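Long-range contacts in VP1 (Merkel cell polyomavirus, PDB 4FMH), which builds the pentameric units of the icosahedral Merkel cell polyomavirus capsid and binds sialylated glycans on the host cell: residues M32-P37 against I63-P68; P163-T168 against I197-P202. All blocks are in the same frame, centred on the assembly; numbering follows the deposited sequence.

How the contacts relate
The two contacts lie next to each other, with centres 14 Å apart. Contact 1 is partly buried and joins two turns of one long loop, between strands 11-28 and 71-76. Contact 2 is buried and joins a short helix to the start of strand 200-202, an edge strand, within this chain, of a small three-stranded sheet. Contact 1 has no direct hydrogen bond, and backbone, proline and water do much of the work. Contact 2 has one direct indole bond and branched apolar side chains. They share a border: Pro68 O probably accepts a hydrogen bond from Ile197 N, and Leu67 packs on Pro163 and Glu198.

Contact 1: M32-P37 against I63-P68; sequences MGVNSP and IKENLP
Met32 meets Pro68 with both its backbone and its side chain. The Met32 CB points away from the partner segment. CG is anti to the carbonyl carbon (chi1 -64°). The chain bends at chi2, which places SD, and again at chi3, which places CE; SD and CE both lie 4.0 Å from Pro68 CB. The methionine chain and the proline ring cross at about a right angle. Met32 O lies against the same ring, 3.4 Å from Pro68 CG. Both residues also pack on Ile258 of strand 250-263.

Gly33 fits against the short 3-10 turn. Its CA makes a CH...O contact of 3.5 Å with Glu65 O, and a CB would run into this oxygen. The turn of Gly33 is tied from within, because its N donates to Asn35 OD1 at 2.8 Å. The amide of Asn35 then spans the contact through one water. Asn35 ND2 donates a hydrogen bond to the water at 2.9 Å, and the water donates to Leu67 O.

The side chain of Val34 is about 7 Å from the bound sialic acid. The contact joins two parts of the BC loop of the VP1 jelly roll, the loop that also carries Trp45, Tyr50 and Asp51 of the glycan pocket.

Contact 2: P163-T168 against I197-P202; sequences PITIET and IEVWCP
The indole of Trp200 meets Val199 on one face and Ile164 at its edge. Val199 CG1 sits 3.6 Å above the ring plane, offset toward the rim. The backbone carbonyl of Ile164 lies at the edge beside NE1. Tyr195 adds an edge-to-face ring contact. This is part of the long excursion between strands 131-138 and 210-217 of the VP1 jelly roll. Strand 200-202 belongs to a small antiparallel sheet there, next to strand 142-146, and helix 166-170 packs against its start.

Trp200 NE1 donates to Ile164 O at 2.8 Å. The bond is fairly straight, with an N-H...O angle of 166°. The oxygen is nearly in the indole plane, while NE1 is tilted from the carbonyl plane of Ile164. One firm bond therefore satisfies the buried indole N-H and helps to fix the rotation of the ring. The CZ2 corner reaches further, to 3.5 Å from Thr165 C, where the chain enters the helix.

Val199 points at the helix start and divides its methyls between two residues. CG1, anti to the backbone N (chi1 176°), meets Ile166 CG1 at 3.8 Å. CG2 meets Thr165 CG2 at 4.1 Å, and these two side chains cross at about a right angle. Ile166 CG1 also packs loosely on Trp200 CH2.

A neighbouring subunit also meets segment 197-202: its His111 bonds to Glu198, and its Ser105 to Trp200 O. Thr165 is the N-cap residue, but its side chain makes no capping bond. Instead, Thr165 N donates to Thr168 OG1 at 3.0 Å, the N3 side chain reaching back to the N-cap N-H.

Contact 1: M32-P37 against I63-P68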
# COMPACT_ATOMS: atom_id res chain seq x y z
N MET B 32 -16.34 3.33 23.35
CA MET B 32 -17.12 2.98 22.16
C MET B 32 -18.62 3.18 22.30
O MET B 32 -19.35 3.16 21.31
CB MET B 32 -16.82 1.53 21.78
CG MET B 32 -15.38 1.28 21.35
SD MET B 32 -14.92 2.10 19.81
CE MET B 32 -13.99 3.52 20.40
N GLY B 33 -19.10 3.36 23.54
CA GLY B 33 -20.52 3.55 23.78
C GLY B 33 -20.93 2.88 25.08
O GLY B 33 -21.59 3.50 25.91
N VAL B 34 -20.55 1.62 25.24
CA VAL B 34 -20.56 0.99 26.56
C VAL B 34 -19.20 1.31 27.18
O VAL B 34 -18.19 0.66 26.88
CB VAL B 34 -20.81 -0.54 26.49
CG1 VAL B 34 -20.86 -1.13 27.89
CG2 VAL B 34 -22.09 -0.83 25.74
N ASN B 35 -19.19 2.33 28.03
CA ASN B 35 -17.95 2.98 28.44
C ASN B 35 -17.39 2.57 29.79
O ASN B 35 -16.27 2.96 30.14
CB ASN B 35 -18.10 4.50 28.32
CG ASN B 35 -18.28 4.95 26.88
OD1 ASN B 35 -17.95 4.20 25.96
ND2 ASN B 35 -18.81 6.15 26.68
N SER B 36 -18.15 1.77 30.54
CA SER B 36 -17.69 1.29 31.83
C SER B 36 -17.71 -0.23 31.92
O SER B 36 -18.63 -0.87 31.42
CB SER B 36 -18.54 1.91 32.95
OG SER B 36 -18.26 1.29 34.20
N PRO B 37 -16.69 -0.82 32.57
CA PRO B 37 -16.70 -2.26 32.85
C PRO B 37 -17.45 -2.60 34.15
O PRO B 37 -17.67 -3.78 34.44
CB PRO B 37 -15.22 -2.59 33.00
CG PRO B 37 -14.63 -1.34 33.58
CD PRO B 37 -15.43 -0.19 33.02
N ILE B 63 -28.79 6.16 20.04
CA ILE B 63 -28.57 6.05 21.49
C ILE B 63 -27.08 6.24 21.83
O ILE B 63 -26.21 6.01 20.98
CB ILE B 63 -29.08 4.70 22.05
CG1 ILE B 63 -28.35 3.53 21.35
CG2 ILE B 63 -30.61 4.60 21.90
CD1 ILE B 63 -28.69 2.14 21.88
N LYS B 64 -26.81 6.64 23.07
CA LYS B 64 -25.44 6.86 23.56
C LYS B 64 -24.53 5.68 23.26
O LYS B 64 -23.35 5.86 22.93
CB LYS B 64 -25.42 7.07 25.07
CG LYS B 64 -26.03 8.35 25.59
CD LYS B 64 -25.77 8.47 27.10
CE LYS B 64 -26.26 7.24 27.86
NZ LYS B 64 -25.39 6.93 29.02
N GLU B 65 -25.08 4.47 23.39
CA GLU B 65 -24.29 3.24 23.24
C GLU B 65 -23.81 3.02 21.81
O GLU B 65 -22.93 2.19 21.58
CB GLU B 65 -25.08 2.02 23.73
CG GLU B 65 -25.28 1.95 25.25
CD GLU B 65 -26.35 2.90 25.79
OE1 GLU B 65 -27.19 3.40 25.01
OE2 GLU B 65 -26.34 3.13 27.02
N ASN B 66 -24.36 3.77 20.87
CA ASN B 66 -23.99 3.67 19.46
C ASN B 66 -23.12 4.82 18.96
O ASN B 66 -22.95 5.01 17.74
CB ASN B 66 -25.23 3.50 18.59
CG ASN B 66 -25.74 2.06 18.58
OD1 ASN B 66 -25.11 1.16 19.14
ND2 ASN B 66 -26.88 1.85 17.94
N LEU B 67 -22.55 5.57 19.91
CA LEU B 67 -21.77 6.75 19.59
C LEU B 67 -20.35 6.69 20.20
O LEU B 67 -20.11 7.28 21.27
CB LEU B 67 -22.53 8.01 20.05
CG LEU B 67 -23.92 8.25 19.42
CD1 LEU B 67 -24.72 9.33 20.14
CD2 LEU B 67 -23.82 8.55 17.91
N PRO B 68 -19.42 5.97 19.53
CA PRO B 68 -18.03 5.96 19.98
C PRO B 68 -17.50 7.38 20.14
O PRO B 68 -17.80 8.26 19.32
CB PRO B 68 -17.29 5.22 18.85
CG PRO B 68 -18.33 4.30 18.28
CD PRO B 68 -19.62 5.10 18.34
O HOH W 1 -18.99 6.69 23.87

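Contact 2: P163-T168 against I197-P202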
# COMPACT_ATOMS: atom_id res chain seq x y z
N PRO B 163 -24.18 12.85 25.12
CA PRO B 163 -22.86 13.39 24.83
C PRO B 163 -22.93 14.87 24.45
O PRO B 163 -24.01 15.41 24.26
CB PRO B 163 -22.42 12.56 23.63
CG PRO B 163 -23.68 12.25 22.92
CD PRO B 163 -24.72 12.06 23.99
N ILE B 164 -21.77 15.51 24.33
CA ILE B 164 -21.71 16.88 23.83
C ILE B 164 -21.65 16.86 22.30
O ILE B 164 -20.73 16.28 21.73
CB ILE B 164 -20.51 17.66 24.42
CG1 ILE B 164 -20.71 17.84 25.93
CG2 ILE B 164 -20.35 19.03 23.73
CD1 ILE B 164 -19.43 17.89 26.71
N THR B 165 -22.63 17.49 21.66
CA THR B 165 -22.67 17.57 20.20
C THR B 165 -22.86 19.02 19.75
O THR B 165 -22.80 19.93 20.58
CB THR B 165 -23.77 16.64 19.61
OG1 THR B 165 -25.06 17.06 20.07
CG2 THR B 165 -23.54 15.18 20.01
N ILE B 166 -23.06 19.23 18.45
CA ILE B 166 -23.12 20.57 17.89
C ILE B 166 -24.27 21.40 18.48
O ILE B 166 -24.09 22.58 18.81
CB ILE B 166 -23.17 20.55 16.34
CG1 ILE B 166 -21.88 19.93 15.77
CG2 ILE B 166 -23.36 21.97 15.78
CD1 ILE B 166 -21.80 19.90 14.23
N GLU B 167 -25.44 20.79 18.62
CA GLU B 167 -26.59 21.47 19.24
C GLU B 167 -26.23 21.98 20.65
O GLU B 167 -26.65 23.07 21.04
CB GLU B 167 -27.83 20.56 19.27
CG GLU B 167 -29.09 21.25 19.79
CD GLU B 167 -30.38 20.48 19.50
OE1 GLU B 167 -30.35 19.47 18.76
OE2 GLU B 167 -31.44 20.90 20.03
N THR B 168 -25.45 21.20 21.38
CA THR B 168 -24.97 21.59 22.71
C THR B 168 -24.19 22.92 22.67
O THR B 168 -24.44 23.80 23.49
CB THR B 168 -24.07 20.51 23.35
OG1 THR B 168 -24.65 19.21 23.14
CG2 THR B 168 -23.91 20.77 24.86
N ILE B 197 -17.09 10.75 18.02
CA ILE B 197 -16.22 10.77 16.87
C ILE B 197 -16.95 11.18 15.58
O ILE B 197 -16.41 11.95 14.78
CB ILE B 197 -15.52 9.40 16.72
CG1 ILE B 197 -14.60 9.15 17.93
CG2 ILE B 197 -14.76 9.29 15.39
CD1 ILE B 197 -14.26 7.67 18.16
N GLU B 198 -18.18 10.70 15.40
CA GLU B 198 -18.94 11.00 14.18
C GLU B 198 -19.42 12.46 14.12
O GLU B 198 -19.96 12.91 13.10
CB GLU B 198 -20.12 10.03 13.99
CG GLU B 198 -21.36 10.35 14.85
CD GLU B 198 -22.57 9.49 14.46
OE1 GLU B 198 -22.40 8.27 14.33
OE2 GLU B 198 -23.68 10.04 14.29
N VAL B 199 -19.22 13.20 15.20
CA VAL B 199 -19.62 14.60 15.25
C VAL B 199 -18.41 15.54 15.20
O VAL B 199 -18.49 16.62 14.61
CB VAL B 199 -20.45 14.92 16.52
CG1 VAL B 199 -20.76 16.41 16.59
CG2 VAL B 199 -21.73 14.09 16.54
N TRP B 200 -17.31 15.13 15.83
CA TRP B 200 -16.17 16.02 16.10
C TRP B 200 -14.87 15.52 15.50
O TRP B 200 -14.54 14.33 15.61
CB TRP B 200 -15.96 16.17 17.61
CG TRP B 200 -17.12 16.73 18.36
CD1 TRP B 200 -17.97 16.05 19.18
CD2 TRP B 200 -17.56 18.10 18.38
NE1 TRP B 200 -18.92 16.90 19.69
CE2 TRP B 200 -18.69 18.16 19.23
CE3 TRP B 200 -17.11 19.27 17.76
CZ2 TRP B 200 -19.37 19.36 19.48
CZ3 TRP B 200 -17.79 20.46 18.01
CH2 TRP B 200 -18.92 20.49 18.86
N CYS B 201 -14.13 16.43 14.87
CA CYS B 201 -12.81 16.13 14.35
C CYS B 201 -11.83 17.18 14.86
O CYS B 201 -12.27 18.25 15.30
CB CYS B 201 -12.84 16.10 12.82
SG CYS B 201 -13.21 17.69 12.04
N PRO B 202 -10.51 16.90 14.82
CA PRO B 202 -9.55 17.93 15.25
C PRO B 202 -9.66 19.17 14.37
O PRO B 202 -9.80 19.04 13.15
CB PRO B 202 -8.19 17.25 15.05
CG PRO B 202 -8.48 15.79 15.02
CD PRO B 202 -9.83 15.67 14.38